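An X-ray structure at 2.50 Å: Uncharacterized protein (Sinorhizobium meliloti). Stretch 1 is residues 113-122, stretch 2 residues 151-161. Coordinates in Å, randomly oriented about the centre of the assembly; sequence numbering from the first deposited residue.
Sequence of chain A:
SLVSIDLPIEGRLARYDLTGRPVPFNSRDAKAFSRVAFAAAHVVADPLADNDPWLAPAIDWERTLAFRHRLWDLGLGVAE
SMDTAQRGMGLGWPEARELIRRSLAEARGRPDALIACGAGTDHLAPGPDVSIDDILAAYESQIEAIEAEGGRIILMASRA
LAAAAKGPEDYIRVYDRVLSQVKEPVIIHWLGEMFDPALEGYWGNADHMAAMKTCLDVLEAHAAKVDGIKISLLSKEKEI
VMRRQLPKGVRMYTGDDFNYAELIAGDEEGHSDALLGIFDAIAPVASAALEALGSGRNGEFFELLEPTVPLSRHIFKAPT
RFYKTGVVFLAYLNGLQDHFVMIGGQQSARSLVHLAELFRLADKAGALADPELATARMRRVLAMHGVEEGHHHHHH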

# COMPACT_ATOMS: atom_id res chain seq x y z
N ALA A 113 5.50 -14.41 10.12
CA ALA A 113 5.44 -12.99 9.81
C ALA A 113 6.32 -12.60 8.63
O ALA A 113 7.54 -12.46 8.77
CB ALA A 113 5.79 -12.17 11.04
N LEU A 114 5.70 -12.41 7.46
CA LEU A 114 6.41 -11.95 6.27
C LEU A 114 6.34 -10.42 6.22
O LEU A 114 5.29 -9.81 6.42
CB LEU A 114 5.81 -12.58 5.02
CG LEU A 114 6.11 -11.99 3.62
CD1 LEU A 114 7.50 -12.39 3.11
CD2 LEU A 114 5.04 -12.43 2.62
N ILE A 115 7.48 -9.80 5.94
CA ILE A 115 7.63 -8.36 6.06
C ILE A 115 8.82 -7.91 5.23
O ILE A 115 9.84 -8.60 5.15
CB ILE A 115 7.76 -7.91 7.56
CG1 ILE A 115 8.06 -6.41 7.66
CG2 ILE A 115 8.79 -8.75 8.32
CD1 ILE A 115 7.58 -5.77 8.94
N ALA A 116 8.66 -6.76 4.58
CA ALA A 116 9.72 -6.14 3.82
C ALA A 116 9.55 -4.64 4.00
O ALA A 116 8.42 -4.14 4.10
CB ALA A 116 9.63 -6.53 2.35
N CYS A 117 10.68 -3.94 4.00
CA CYS A 117 10.72 -2.59 4.51
C CYS A 117 11.15 -1.60 3.46
O CYS A 117 12.19 -1.78 2.82
CB CYS A 117 11.70 -2.54 5.67
SG CYS A 117 11.31 -3.79 6.91
N GLY A 118 10.36 -0.54 3.30
CA GLY A 118 10.66 0.49 2.33
C GLY A 118 11.92 1.28 2.65
O GLY A 118 12.02 1.92 3.70
N ALA A 119 12.87 1.23 1.71
CA ALA A 119 14.13 1.97 1.80
C ALA A 119 14.24 2.96 0.66
O ALA A 119 14.06 2.60 -0.52
CB ALA A 119 15.31 1.01 1.78
N GLY A 120 14.55 4.21 0.99
CA GLY A 120 14.57 5.23 -0.03
C GLY A 120 15.54 6.36 0.24
O GLY A 120 16.62 6.16 0.80
N THR A 121 15.10 7.54 -0.13
CA THR A 121 15.91 8.74 -0.17
C THR A 121 15.20 9.88 0.59
O THR A 121 15.75 10.97 0.75
CB THR A 121 16.19 9.08 -1.64
OG1 THR A 121 17.54 8.71 -1.97
CG2 THR A 121 15.95 10.56 -1.95
N ASP A 122 13.99 9.60 1.07
CA ASP A 122 13.09 10.62 1.64
C ASP A 122 13.66 11.58 2.71
O ASP A 122 13.01 12.57 3.05
CB ASP A 122 11.76 10.00 2.10
CG ASP A 122 11.94 8.72 2.91
OD1 ASP A 122 12.76 7.86 2.54
OD2 ASP A 122 11.22 8.56 3.91
N GLY A 151 16.12 -6.61 8.18
CA GLY A 151 14.98 -6.44 7.28
C GLY A 151 15.30 -6.70 5.83
O GLY A 151 16.39 -6.36 5.36
N ARG A 152 14.38 -7.33 5.11
CA ARG A 152 14.44 -7.31 3.65
C ARG A 152 13.86 -5.98 3.13
O ARG A 152 12.97 -5.39 3.74
CB ARG A 152 13.79 -8.56 3.03
CG ARG A 152 12.36 -8.89 3.47
CD ARG A 152 11.74 -10.02 2.62
NE ARG A 152 11.73 -9.70 1.18
CZ ARG A 152 11.05 -10.35 0.24
NH1 ARG A 152 11.13 -9.96 -1.02
NH2 ARG A 152 10.29 -11.40 0.55
N ILE A 153 14.41 -5.51 2.01
CA ILE A 153 14.17 -4.17 1.51
C ILE A 153 13.17 -4.13 0.36
O ILE A 153 13.16 -5.01 -0.50
CB ILE A 153 15.49 -3.54 1.02
CG1 ILE A 153 16.34 -3.09 2.20
CG2 ILE A 153 15.24 -2.35 0.08
CD1 ILE A 153 17.38 -4.10 2.59
N ILE A 154 12.32 -3.10 0.37
CA ILE A 154 11.55 -2.70 -0.79
C ILE A 154 12.20 -1.40 -1.22
O ILE A 154 12.18 -0.43 -0.47
CB ILE A 154 10.08 -2.40 -0.46
CG1 ILE A 154 9.37 -3.68 -0.04
CG2 ILE A 154 9.39 -1.80 -1.68
CD1 ILE A 154 8.03 -3.43 0.63
N LEU A 155 12.80 -1.39 -2.40
CA LEU A 155 13.60 -0.26 -2.81
C LEU A 155 12.71 0.81 -3.44
O LEU A 155 12.21 0.64 -4.56
CB LEU A 155 14.71 -0.71 -3.74
CG LEU A 155 15.78 0.32 -4.07
CD1 LEU A 155 16.50 0.76 -2.81
CD2 LEU A 155 16.76 -0.25 -5.07
N MSE A 156 12.52 1.90 -2.71
CA MSE A 156 11.58 2.94 -3.11
C MSE A 156 12.19 3.88 -4.12
O MSE A 156 13.42 4.01 -4.21
CB MSE A 156 11.13 3.67 -1.85
CG MSE A 156 10.16 2.77 -1.09
SE MSE A 156 9.61 3.66 0.58
CE MSE A 156 7.94 4.51 -0.05
N ALA A 157 11.32 4.51 -4.91
CA ALA A 157 11.75 5.51 -5.87
C ALA A 157 12.18 6.76 -5.11
O ALA A 157 11.74 6.97 -3.98
CB ALA A 157 10.62 5.83 -6.84
N SER A 158 13.04 7.55 -5.72
CA SER A 158 13.71 8.65 -5.04
C SER A 158 13.36 10.03 -5.64
O SER A 158 13.55 10.28 -6.84
CB SER A 158 15.22 8.39 -5.03
OG SER A 158 16.00 9.57 -4.92
N ARG A 159 12.83 10.90 -4.77
CA ARG A 159 12.43 12.27 -5.11
C ARG A 159 13.64 13.04 -5.66
O ARG A 159 13.55 13.68 -6.70
CB ARG A 159 11.90 12.95 -3.82
CG ARG A 159 10.48 13.54 -3.79
CD ARG A 159 9.41 12.48 -3.96
NE ARG A 159 8.28 12.36 -3.00
CZ ARG A 159 8.00 13.09 -1.91
NH1 ARG A 159 6.93 12.75 -1.20
NH2 ARG A 159 8.74 14.14 -1.54
N ALA A 160 14.80 12.95 -4.99
CA ALA A 160 15.99 13.73 -5.35
C ALA A 160 16.59 13.30 -6.69
O ALA A 160 17.14 14.13 -7.44
CB ALA A 160 17.05 13.63 -4.26
N LEU A 161 16.48 12.00 -6.98
CA LEU A 161 16.95 11.43 -8.24
C LEU A 161 16.06 11.85 -9.42
O LEU A 161 16.58 12.23 -10.48
CB LEU A 161 17.08 9.91 -8.13
CG LEU A 161 17.59 9.13 -9.35
CD1 LEU A 161 19.04 9.46 -9.73
CD2 LEU A 161 17.43 7.64 -9.13

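How does stretch 2 first engage its neighbour? Arg152 does so with both backbone and side chain. Arg152 O accepts a hydrogen bond from Cys117 N at 2.7 Å and lies 3.3 Å from Ala116 CA, a CA-H...O contact. The side chain runs along stretch 1: Arg152 CG sits 3.0 Å from Ile115 O, and further out Arg152 NH2 comes within 3.9 Å of Leu114 CD1. Arg152 NH1 is hydrogen-bonded elsewhere in the structure.

What holds the strands in register from Ile153 to Leu155? These residues pair in parallel with Cys117, Gly118 and Ala119. Ile154 lends both its polar backbone atoms: Ile154 N donates to Cys117 O at 2.8 Å, and Ile154 O accepts from Ala119 N, also at 2.8 Å. Successive side chains alternate between faces. Ile153 CG2 packs 3.8 Å from Ala119 CB on one face, while Ile154 CG1 lies 3.7 Å from Ala116 CB.

Why does Met156 matter to a glycine? Met156, a selenomethionine, extends the ladder past the strand, Met156 N donating to Ala119 O at 2.8 Å. Met156 SE rests 3.8 Å from Gly118 CA. An ideally placed CB on Gly118 would fall 2.8 Å from Met156 SE, a clash, so the bare backbone leaves room for the selenium.

How does the contact close as the helix begins? Ser158 occupies the N-cap position, and Ser158 OG accepts a capping bond from Leu161 N at 3.2 Å. Thr121 CG2 also approaches Ser158 OG, at 3.1 Å. Thr121 CG2 also lies 4.0 Å from Ala160 CB, so Thr121 packs against the opening of the helix where the strand pairing has already ended.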